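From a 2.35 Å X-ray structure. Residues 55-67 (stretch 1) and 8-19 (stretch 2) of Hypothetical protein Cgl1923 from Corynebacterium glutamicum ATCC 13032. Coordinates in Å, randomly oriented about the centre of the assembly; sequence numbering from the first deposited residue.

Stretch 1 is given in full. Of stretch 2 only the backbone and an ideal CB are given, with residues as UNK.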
# COMPACT_ATOMS: atom_id res chain seq x y z
N HIS B 55 -27.38 7.25 -18.27
CA HIS B 55 -25.93 7.42 -18.45
C HIS B 55 -25.41 6.43 -19.49
O HIS B 55 -25.95 5.35 -19.65
CB HIS B 55 -25.20 7.24 -17.11
CG HIS B 55 -25.50 5.94 -16.43
ND1 HIS B 55 -24.75 4.80 -16.65
CD2 HIS B 55 -26.47 5.60 -15.56
CE1 HIS B 55 -25.25 3.81 -15.92
NE2 HIS B 55 -26.29 4.27 -15.25
N ARG B 56 -24.37 6.82 -20.23
CA ARG B 56 -23.72 5.94 -21.20
C ARG B 56 -22.22 6.02 -20.94
O ARG B 56 -21.67 7.13 -20.78
CB ARG B 56 -24.01 6.37 -22.67
CG ARG B 56 -25.46 6.25 -23.25
CD ARG B 56 -26.01 4.81 -23.37
NE ARG B 56 -27.04 4.54 -22.34
CZ ARG B 56 -28.34 4.87 -22.43
NH1 ARG B 56 -28.81 5.49 -23.52
NH2 ARG B 56 -29.18 4.60 -21.42
N LEU B 57 -21.58 4.85 -20.89
CA LEU B 57 -20.11 4.73 -20.73
C LEU B 57 -19.32 5.28 -21.94
O LEU B 57 -19.57 4.89 -23.08
CB LEU B 57 -19.72 3.28 -20.47
CG LEU B 57 -18.25 3.00 -20.09
CD1 LEU B 57 -17.87 3.76 -18.83
CD2 LEU B 57 -18.05 1.51 -19.88
N ILE B 58 -18.39 6.19 -21.69
CA ILE B 58 -17.55 6.76 -22.73
C ILE B 58 -16.14 6.12 -22.78
O ILE B 58 -15.65 5.76 -23.86
CB ILE B 58 -17.36 8.27 -22.50
CG1 ILE B 58 -18.66 9.03 -22.76
CG2 ILE B 58 -16.18 8.82 -23.34
CD1 ILE B 58 -18.56 10.46 -22.44
N ALA B 59 -15.50 6.02 -21.61
CA ALA B 59 -14.15 5.49 -21.49
C ALA B 59 -14.01 4.70 -20.20
O ALA B 59 -14.62 5.06 -19.18
CB ALA B 59 -13.13 6.60 -21.53
N SER B 60 -13.22 3.63 -20.24
CA SER B 60 -12.88 2.86 -19.07
C SER B 60 -11.39 2.87 -18.86
O SER B 60 -10.62 2.56 -19.76
CB SER B 60 -13.32 1.40 -19.22
OG SER B 60 -14.71 1.28 -19.00
N PHE B 61 -11.00 3.25 -17.67
CA PHE B 61 -9.61 3.16 -17.29
C PHE B 61 -9.19 1.71 -16.97
O PHE B 61 -10.01 0.86 -16.51
CB PHE B 61 -9.33 4.13 -16.16
CG PHE B 61 -9.33 5.58 -16.60
CD1 PHE B 61 -8.12 6.24 -16.82
CD2 PHE B 61 -10.53 6.26 -16.85
CE1 PHE B 61 -8.10 7.60 -17.25
CE2 PHE B 61 -10.52 7.61 -17.29
CZ PHE B 61 -9.30 8.28 -17.49
N ASN B 62 -7.92 1.43 -17.27
CA ASN B 62 -7.30 0.14 -16.99
C ASN B 62 -6.81 0.08 -15.56
O ASN B 62 -5.82 0.73 -15.21
CB ASN B 62 -6.14 -0.13 -17.96
CG ASN B 62 -5.53 -1.54 -17.78
OD1 ASN B 62 -5.97 -2.35 -16.94
ND2 ASN B 62 -4.54 -1.85 -18.57
N ASN B 63 -7.50 -0.70 -14.75
CA ASN B 63 -7.12 -0.95 -13.35
C ASN B 63 -5.75 -1.64 -13.15
O ASN B 63 -5.12 -1.48 -12.11
CB ASN B 63 -8.22 -1.76 -12.67
CG ASN B 63 -9.43 -0.92 -12.31
OD1 ASN B 63 -9.52 0.28 -12.64
ND2 ASN B 63 -10.37 -1.54 -11.57
N ASP B 64 -5.27 -2.38 -14.13
CA ASP B 64 -3.93 -2.98 -14.04
C ASP B 64 -2.83 -1.91 -14.03
O ASP B 64 -1.77 -2.12 -13.42
CB ASP B 64 -3.70 -4.00 -15.15
CG ASP B 64 -4.41 -5.35 -14.88
OD1 ASP B 64 -5.00 -5.59 -13.80
OD2 ASP B 64 -4.36 -6.20 -15.78
N GLU B 65 -3.11 -0.76 -14.66
CA GLU B 65 -2.16 0.35 -14.64
C GLU B 65 -2.29 1.20 -13.37
O GLU B 65 -1.34 1.86 -13.01
CB GLU B 65 -2.30 1.26 -15.89
CG GLU B 65 -1.91 0.60 -17.24
CD GLU B 65 -0.41 0.25 -17.36
OE1 GLU B 65 0.48 1.04 -16.96
OE2 GLU B 65 -0.12 -0.83 -17.89
N LEU B 66 -3.44 1.14 -12.70
CA LEU B 66 -3.89 2.20 -11.79
C LEU B 66 -4.09 1.80 -10.34
O LEU B 66 -3.92 2.63 -9.46
CB LEU B 66 -5.13 2.92 -12.36
CG LEU B 66 -4.88 3.76 -13.65
CD1 LEU B 66 -6.19 4.22 -14.33
CD2 LEU B 66 -3.94 4.96 -13.44
N ILE B 67 -4.36 0.51 -10.10
CA ILE B 67 -4.83 0.02 -8.79
C ILE B 67 -3.83 -0.96 -8.12
O ILE B 67 -3.27 -1.87 -8.77
CB ILE B 67 -6.22 -0.73 -8.94
CG1 ILE B 67 -7.32 0.18 -9.56
CG2 ILE B 67 -6.66 -1.46 -7.65
CD1 ILE B 67 -7.70 1.46 -8.79
N UNK B 8 -3.69 4.03 -20.71
CA UNK B 8 -4.38 4.44 -19.46
C UNK B 8 -5.91 4.15 -19.48
O UNK B 8 -6.48 3.83 -18.45
CB UNK B 8 -4.15 5.93 -19.22
N UNK B 9 -6.54 4.22 -20.64
CA UNK B 9 -7.97 3.94 -20.77
C UNK B 9 -8.29 3.44 -22.18
O UNK B 9 -7.48 3.57 -23.08
CB UNK B 9 -8.79 5.19 -20.45
N UNK B 10 -9.50 2.92 -22.34
CA UNK B 10 -10.03 2.49 -23.60
C UNK B 10 -11.31 3.30 -23.90
O UNK B 10 -12.17 3.45 -23.04
CB UNK B 10 -10.30 0.98 -23.58
N UNK B 11 -11.43 3.83 -25.10
CA UNK B 11 -12.70 4.47 -25.48
C UNK B 11 -13.74 3.45 -25.83
O UNK B 11 -13.48 2.46 -26.50
CB UNK B 11 -12.50 5.42 -26.66
N UNK B 12 -14.93 3.67 -25.34
CA UNK B 12 -16.01 2.75 -25.63
C UNK B 12 -16.42 2.82 -27.13
O UNK B 12 -16.41 3.89 -27.77
CB UNK B 12 -17.21 3.06 -24.73
N UNK B 13 -16.71 1.66 -27.68
CA UNK B 13 -17.10 1.55 -29.08
C UNK B 13 -18.41 0.76 -29.16
O UNK B 13 -18.51 -0.29 -28.54
CB UNK B 13 -16.00 0.88 -29.91
N UNK B 14 -19.43 1.29 -29.89
CA UNK B 14 -19.40 2.57 -30.62
C UNK B 14 -19.53 3.74 -29.65
O UNK B 14 -20.22 3.64 -28.63
CB UNK B 14 -20.52 2.63 -31.66
N UNK B 15 -18.85 4.84 -29.95
CA UNK B 15 -18.79 5.92 -28.98
C UNK B 15 -20.18 6.58 -28.78
O UNK B 15 -20.95 6.66 -29.73
CB UNK B 15 -17.76 6.96 -29.43
N UNK B 16 -20.51 7.00 -27.55
CA UNK B 16 -21.76 7.75 -27.40
C UNK B 16 -21.64 9.18 -27.93
O UNK B 16 -20.59 9.82 -27.80
CB UNK B 16 -22.18 7.78 -25.93
N UNK B 17 -22.72 9.67 -28.52
CA UNK B 17 -22.77 11.01 -29.10
C UNK B 17 -23.25 11.91 -27.98
O UNK B 17 -24.44 11.87 -27.63
CB UNK B 17 -23.68 11.09 -30.33
N UNK B 18 -22.32 12.71 -27.45
CA UNK B 18 -22.49 13.53 -26.23
C UNK B 18 -23.09 14.93 -26.45
O UNK B 18 -23.04 15.78 -25.55
CB UNK B 18 -21.13 13.69 -25.55
N UNK B 19 -23.65 15.20 -27.63
CA UNK B 19 -24.27 16.51 -27.87
C UNK B 19 -25.63 16.60 -27.12
O UNK B 19 -26.23 15.55 -26.80
CB UNK B 19 -24.47 16.74 -29.37

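Strand 55-61 pairs antiparallel with positions 9-11, and the backbone fixes the register before any side chain is considered. Ser 60 N donates to O of position 10 (3.0 Å), N of position 10 donates to Ser 60 O (2.8 Å), Asn 62 N donates to O of position 8 (3.0 Å), and N of position 12 donates to Ile 58 O (2.7 Å). Such bonds ask nothing of the sequence except a free NH at positions 10 and 12, which excludes proline there.

At position 8 the CA-to-CB bond points sideways, with the ideal CB 4.6 Å from Phe 61 CD1. Beyond it lie Glu 65 and Leu 66, so a long, flexible apolar chain could reach what a short one could not. The residue is Met 8. Its SD lies 3.7 Å from Leu 66 CD2 and its CE 3.9 Å from Glu 65 CB.

Position 9 shares a sheet face with Ala 59 and Phe 61. Its ideal CB is 3.8 Å from Phe 61 CD1, and the small Ala 59 leaves room alongside; an aromatic or a sizeable aliphatic residue would suit. The residue is Tyr 9. The backbone sets its CB over the face of the Phe 61 ring, 3.9 Å from the ring centroid, a CH-pi contact; chi1 p then directs the tyrosine ring, whose end leads away from stretch 1. The two rings meet obliquely, at 54°, and Tyr 9 CD2 lies 4.1 Å from Ala 59 CB.

Position 10 turns to the face of Ser 60, which offers little to grip, so many residues, polar ones included, would be acceptable. Glu 10 is found, and the end of its side chain leads away from stretch 1.

Position 11 returns to the face of Ala 59. With only a methyl opposite, a branched aliphatic residue could fill the space. Leu 11 brings CD2 to 3.9 Å from Ala 59 CB.

At position 12 the ideal CB points toward stretch 1, crowded by Ile 58 O (3.2 Å) and Leu 57 O (3.4 Å). A side chain unbranched at CB fits easily, and a longer one can run on alongside Leu 57. Glu 12, chi1 t, has OE1 3.7 Å from Leu 57 CD2. A water donates to both Glu 12 O (2.6 Å) and Ile 58 O (2.7 Å).

Stretch 1 leaves 13 free: Tyr 13. At 14 a cis peptide bond and phi -76° indicate proline: Pro 14. At 15 small or polar residues would do; Ser 15 OG donates to the same water (2.9 Å).

Position 16 points toward Arg 56 CB, with phi -75°, well suited to a compact apolar residue or proline. Pro 16 places CG 3.3 Å from Leu 57 O and 4.1 Å from Ile 58 CG1.

Stretch 1 does not constrain 17, where polar residues are as acceptable as any: Glu 17. Position 18 looks sideways near Ile 58 CD1, favouring a small aliphatic; Val 18 CG2 reaches that atom at 3.8 Å. Position 19 is equally unconstrained: Ser 19.

Stretch 2, residues 8-19: MYELEYPSPEVS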
# COMPACT_ATOMS: atom_id res chain seq x y z
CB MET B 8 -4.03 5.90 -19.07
CG MET B 8 -3.70 6.14 -17.54
SD MET B 8 -2.27 5.31 -16.77
CE MET B 8 -1.29 4.44 -17.97
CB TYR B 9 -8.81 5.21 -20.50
CG TYR B 9 -8.52 6.33 -21.46
CD1 TYR B 9 -7.55 7.29 -21.15
CD2 TYR B 9 -9.19 6.44 -22.68
CE1 TYR B 9 -7.24 8.31 -22.04
CE2 TYR B 9 -8.90 7.48 -23.59
CZ TYR B 9 -7.93 8.41 -23.25
OH TYR B 9 -7.62 9.44 -24.08
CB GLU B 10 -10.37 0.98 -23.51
CG GLU B 10 -10.35 0.23 -24.83
CD GLU B 10 -9.04 0.46 -25.60
OE1 GLU B 10 -7.97 0.03 -25.07
OE2 GLU B 10 -9.07 1.07 -26.70
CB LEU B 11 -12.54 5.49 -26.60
CG LEU B 11 -11.90 6.82 -26.18
CD1 LEU B 11 -11.49 7.63 -27.40
CD2 LEU B 11 -12.80 7.63 -25.28
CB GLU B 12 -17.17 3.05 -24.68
CG GLU B 12 -18.25 2.03 -24.68
CD GLU B 12 -17.93 0.78 -23.84
OE1 GLU B 12 -16.78 0.62 -23.29
OE2 GLU B 12 -18.87 -0.05 -23.74
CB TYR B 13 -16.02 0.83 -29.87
CG TYR B 13 -16.36 0.74 -31.32
CD1 TYR B 13 -15.87 1.69 -32.23
CD2 TYR B 13 -17.17 -0.29 -31.82
CE1 TYR B 13 -16.18 1.62 -33.57
CE2 TYR B 13 -17.50 -0.37 -33.17
CZ TYR B 13 -16.99 0.60 -34.03
OH TYR B 13 -17.29 0.54 -35.38
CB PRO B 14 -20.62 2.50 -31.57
CG PRO B 14 -21.27 1.15 -31.31
CD PRO B 14 -20.76 0.66 -29.98
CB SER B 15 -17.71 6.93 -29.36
OG SER B 15 -17.64 7.96 -28.39
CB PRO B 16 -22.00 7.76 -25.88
CG PRO B 16 -20.98 6.78 -25.32
CD PRO B 16 -19.84 6.83 -26.25
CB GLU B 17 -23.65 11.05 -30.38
CG GLU B 17 -23.73 12.40 -31.12
CD GLU B 17 -22.38 12.84 -31.76
OE1 GLU B 17 -21.91 12.24 -32.78
OE2 GLU B 17 -21.79 13.82 -31.25
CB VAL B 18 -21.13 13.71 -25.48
CG1 VAL B 18 -21.28 14.62 -24.26
CG2 VAL B 18 -20.55 12.37 -25.07
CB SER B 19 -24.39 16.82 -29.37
OG SER B 19 -25.45 16.09 -29.97
O HOH W 1 -16.33 6.15 -26.47
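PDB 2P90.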